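Long-range contacts in Ent-copalyl diphosphate synthase (Streptomyces platensis, PDB 5BP8), which is a bacterial protein of the terpene cyclase class, built largely of helices, with part of its chain related to the squalene-hopene cyclases: residues P122-G126 and H496-I500; R325-M330 and D369-Y373. All blocks are in the same frame, centred on the assembly; numbering follows the deposited sequence.

Interaction 1: residues P122-G126 and H496-I500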
# COMPACT_ATOMS: atom_id res chain seq x y z
N PRO A 122 6.65 -7.61 -10.59
CA PRO A 122 5.86 -6.39 -10.52
C PRO A 122 6.62 -5.24 -9.90
O PRO A 122 7.58 -5.44 -9.12
CB PRO A 122 4.67 -6.76 -9.63
CG PRO A 122 4.90 -8.15 -9.13
CD PRO A 122 6.05 -8.75 -9.88
N ASP A 123 6.19 -4.03 -10.23
CA ASP A 123 6.87 -2.84 -9.75
C ASP A 123 6.36 -2.45 -8.38
O ASP A 123 5.69 -1.42 -8.20
CB ASP A 123 6.72 -1.72 -10.78
CG ASP A 123 7.46 -2.01 -12.07
OD1 ASP A 123 8.63 -2.46 -12.03
OD2 ASP A 123 6.87 -1.77 -13.14
N THR A 124 6.71 -3.28 -7.39
CA THR A 124 6.41 -2.96 -6.02
C THR A 124 7.47 -1.96 -5.57
O THR A 124 8.50 -1.75 -6.23
CB THR A 124 6.40 -4.21 -5.12
OG1 THR A 124 7.58 -4.97 -5.34
CG2 THR A 124 5.19 -5.08 -5.38
N ILE A 125 7.22 -1.33 -4.44
CA ILE A 125 8.06 -0.22 -4.04
C ILE A 125 9.43 -0.71 -3.52
O ILE A 125 9.50 -1.56 -2.63
CB ILE A 125 7.38 0.66 -2.99
CG1 ILE A 125 6.04 1.18 -3.54
CG2 ILE A 125 8.29 1.83 -2.63
CD1 ILE A 125 5.33 2.18 -2.63
N GLY A 126 10.50 -0.16 -4.09
CA GLY A 126 11.86 -0.52 -3.66
C GLY A 126 12.35 -1.92 -4.09
O GLY A 126 13.37 -2.41 -3.59
N HIS A 496 0.43 -1.29 -3.38
CA HIS A 496 1.88 -1.57 -3.48
C HIS A 496 2.69 -1.01 -2.32
O HIS A 496 2.64 0.19 -2.02
CB HIS A 496 2.46 -1.03 -4.78
CG HIS A 496 2.07 -1.81 -6.00
ND1 HIS A 496 2.41 -1.41 -7.27
CD2 HIS A 496 1.35 -2.94 -6.14
CE1 HIS A 496 1.92 -2.27 -8.15
NE2 HIS A 496 1.28 -3.22 -7.49
N ASP A 497 3.46 -1.89 -1.67
CA ASP A 497 4.58 -1.40 -0.85
C ASP A 497 5.74 -2.38 -1.00
O ASP A 497 6.26 -2.55 -2.10
CB ASP A 497 4.15 -1.09 0.60
CG ASP A 497 5.28 -0.49 1.41
OD1 ASP A 497 6.07 0.28 0.83
OD2 ASP A 497 5.48 -0.87 2.58
N LYS A 498 6.19 -3.03 0.07
CA LYS A 498 7.22 -4.02 -0.07
C LYS A 498 6.65 -5.22 -0.81
O LYS A 498 7.20 -5.67 -1.81
CB LYS A 498 7.75 -4.45 1.33
CG LYS A 498 8.48 -3.35 2.10
CD LYS A 498 9.85 -3.08 1.55
CE LYS A 498 10.46 -1.82 2.16
NZ LYS A 498 10.69 -2.00 3.61
N ASP A 499 5.58 -5.77 -0.26
CA ASP A 499 4.71 -6.71 -0.98
C ASP A 499 3.46 -5.88 -1.31
O ASP A 499 3.61 -4.79 -1.87
CB ASP A 499 4.48 -8.12 -0.33
CG ASP A 499 4.11 -8.13 1.20
OD1 ASP A 499 3.66 -7.11 1.78
OD2 ASP A 499 4.24 -9.25 1.82
N ILE A 500 2.28 -6.38 -1.01
CA ILE A 500 1.03 -5.62 -1.20
C ILE A 500 0.23 -5.67 0.10
O ILE A 500 0.19 -6.71 0.79
CB ILE A 500 0.17 -6.09 -2.40
CG1 ILE A 500 0.05 -7.63 -2.50
CG2 ILE A 500 0.77 -5.55 -3.69
CD1 ILE A 500 -0.67 -8.11 -3.75
O HOH W 1 3.95 0.14 -9.66
O HOH W 2 9.17 -4.40 -3.29
O HOH W 3 8.74 -0.56 -0.15
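Ile125 and Asp497 bring two irregular backbone segments within 4.9 Å of each other, CA to CA, and the amide Ile125 N donates to Asp497 O at 2.8 Å. The contact illustrates how a two-stranded antiparallel hairpin, 495-496 with 500-501, can present the carbonyls of its turn to a loop far away in sequence. That loop contains an inverse gamma turn centred on Asp123 and leads to Gly126, the N-cap of helix 127-144. The bond from Ile125 N to Asp497 O is bent, with an N-H...O angle of 135°.

Thr124 lies over the turn. Its CG2 is set above one face of the His496 imidazole, while OG1 is placed between the backbone N and the carbonyl carbon. Ile125 runs over the start of the turn: CD1 reaches to 3.4 Å from His496 O and lies beside Asp497 OD1, crossing the aspartate side chain obliquely. With chi1 at -176°, Asp497 swings its carboxylate back toward the isoleucine although its CB sets out away from it. Its OD2 is held by His191 and Ser255, and a water links OD1 to Ile125 O. His496 NE2 hydrogen-bonds Tyr70 OH, and a water in the ring plane lies 3.2 Å from His496 ND1 and 2.8 Å from Asp123 O. Within the turn, Lys498 NZ forms a salt bridge with Glu194, and Asp499 OD1 hydrogen-bonds Ser30, so the buried polar groups have partners on several parts of the chain. One further water joins three atoms across the contact, accepting from Thr124 OG1 and donating to Ile125 O and to Lys498 O, the last at 2.8 Å.

Interaction 2: residues R325-M330 and D369-Y373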
# COMPACT_ATOMS: atom_id res chain seq x y z
N ARG A 325 -5.76 27.04 -0.10
CA ARG A 325 -5.22 27.12 -1.44
C ARG A 325 -4.27 25.95 -1.68
O ARG A 325 -3.37 25.72 -0.85
CB ARG A 325 -4.45 28.42 -1.66
CG ARG A 325 -5.25 29.45 -2.40
CD ARG A 325 -4.41 30.68 -2.62
NE ARG A 325 -5.16 31.66 -3.39
CZ ARG A 325 -4.75 32.91 -3.60
NH1 ARG A 325 -3.58 33.32 -3.12
NH2 ARG A 325 -5.51 33.72 -4.33
N PRO A 326 -4.45 25.23 -2.80
CA PRO A 326 -3.63 24.04 -3.06
C PRO A 326 -2.29 24.37 -3.70
O PRO A 326 -1.84 23.67 -4.60
CB PRO A 326 -4.52 23.23 -4.01
CG PRO A 326 -5.23 24.29 -4.80
CD PRO A 326 -5.51 25.39 -3.81
N ASP A 327 -1.62 25.41 -3.21
CA ASP A 327 -0.36 25.83 -3.80
C ASP A 327 0.76 24.83 -3.62
O ASP A 327 1.63 24.76 -4.48
CB ASP A 327 0.05 27.20 -3.27
CG ASP A 327 -0.85 28.32 -3.79
OD1 ASP A 327 -1.40 28.21 -4.91
OD2 ASP A 327 -1.00 29.33 -3.08
N SER A 328 0.75 24.05 -2.54
CA SER A 328 1.77 23.03 -2.32
C SER A 328 1.83 22.01 -3.45
O SER A 328 2.87 21.39 -3.63
CB SER A 328 1.55 22.29 -0.98
OG SER A 328 0.24 21.72 -0.91
N LEU A 329 0.74 21.82 -4.18
CA LEU A 329 0.74 20.90 -5.33
C LEU A 329 1.56 21.42 -6.51
O LEU A 329 2.01 20.63 -7.32
CB LEU A 329 -0.68 20.60 -5.77
CG LEU A 329 -1.57 19.87 -4.77
CD1 LEU A 329 -3.00 19.77 -5.26
CD2 LEU A 329 -0.99 18.49 -4.48
N MSE A 330 1.77 22.74 -6.60
CA MSE A 330 2.49 23.33 -7.75
C MSE A 330 3.95 22.92 -7.81
O MSE A 330 4.52 22.89 -8.90
CB MSE A 330 2.31 24.86 -7.78
CG MSE A 330 0.84 25.28 -7.81
SE MSE A 330 -0.10 24.77 -9.47
CE MSE A 330 -1.23 23.37 -8.70
N ASP A 369 -10.21 31.99 -7.56
CA ASP A 369 -8.95 31.31 -7.90
C ASP A 369 -9.01 30.52 -9.20
O ASP A 369 -8.04 29.84 -9.53
CB ASP A 369 -8.52 30.38 -6.74
CG ASP A 369 -8.01 31.15 -5.55
OD1 ASP A 369 -7.91 32.39 -5.66
OD2 ASP A 369 -7.70 30.54 -4.49
N ALA A 370 -10.10 30.64 -9.97
CA ALA A 370 -10.23 29.88 -11.21
C ALA A 370 -9.07 30.09 -12.18
O ALA A 370 -8.66 29.15 -12.85
CB ALA A 370 -11.57 30.16 -11.89
N GLY A 371 -8.52 31.30 -12.24
CA GLY A 371 -7.37 31.57 -13.10
C GLY A 371 -6.07 30.97 -12.57
O GLY A 371 -5.19 30.58 -13.33
N ARG A 372 -5.95 30.91 -11.25
CA ARG A 372 -4.76 30.39 -10.61
C ARG A 372 -4.48 28.91 -11.01
O ARG A 372 -3.32 28.53 -11.20
CB ARG A 372 -4.94 30.49 -9.11
CG ARG A 372 -3.67 30.57 -8.31
CD ARG A 372 -4.03 30.98 -6.89
NE ARG A 372 -2.91 30.87 -5.98
CZ ARG A 372 -1.90 31.73 -5.89
NH1 ARG A 372 -1.84 32.81 -6.67
NH2 ARG A 372 -0.94 31.51 -5.00
N TYR A 373 -5.54 28.11 -11.16
CA TYR A 373 -5.37 26.65 -11.39
C TYR A 373 -6.08 26.12 -12.63
O TYR A 373 -5.94 24.94 -13.00
CB TYR A 373 -5.86 25.89 -10.15
CG TYR A 373 -5.31 26.42 -8.85
CD1 TYR A 373 -3.96 26.27 -8.53
CD2 TYR A 373 -6.13 27.09 -7.94
CE1 TYR A 373 -3.45 26.77 -7.33
CE2 TYR A 373 -5.63 27.58 -6.75
CZ TYR A 373 -4.29 27.41 -6.46
OH TYR A 373 -3.81 27.93 -5.27
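Arg325 and Arg372 lie flat against each other, their guanidinium centres 3.8 Å apart and the planes 16° from parallel, with Arg325 NH1 over the middle of the Arg372 group. Each arginine in the stack grips an aspartate of the opposite segment side-on. Arg325 uses NE and NH2, one to each carboxylate oxygen of Asp369; the Arg325 NE to Asp369 OD2 bond is 3.0 Å long and nearly straight, at 171°. Both oxygens stay close to the guanidinium plane, although OD2 is met from above the carboxylate. Arg372, its CG anti to the backbone N, carries its guanidinium to Asp327: Arg372 NH2 meets Asp327 OD2 at 2.9 Å, and NE takes the syn lone pair of OD1 by a more bent bond.

Tyr373 joins this network through its hydroxyl, which gives a very short bond to Asp327 OD1, 2.5 Å from Tyr373 OH, and that oxygen lies near the ring plane. Pro326 CG rests over one ring face in a CH-pi contact, 3.9 Å from the centroid, and Arg372 CB lies against the other. At the ring edge sits Met330, present as selenomethionine, with SE in a Met-aromatic contact. The cluster joins the loop after helix 307-319 to the start of helix 370-386, and Asp369 has a second partner in His362 of helix 349-365.

Because each guanidinium is paired with a carboxylate, the stacking of two like charges is probably offset by the salt bridges, and Asp327, bound by Arg372 and Tyr373 together, is likely to remain ionised.

How the interactions relate
Interactions 1 and 2 sit in different parts of the same chain, their centres 32 Å apart and their nearest atoms about 18 Å apart, so neither touches the other. The centre of interaction 1 lies about 8 Å from the centre of the chain, that of interaction 2 about 28 Å. Along the sequence the second is nested inside the loop that the first closes: 122-126 and 496-500 enclose 325-330 and 369-373. They also differ in kind. The central contact relies on backbone carbonyls, waters and a single direct hydrogen bond, the peripheral one on paired salt bridges and stacked flat groups.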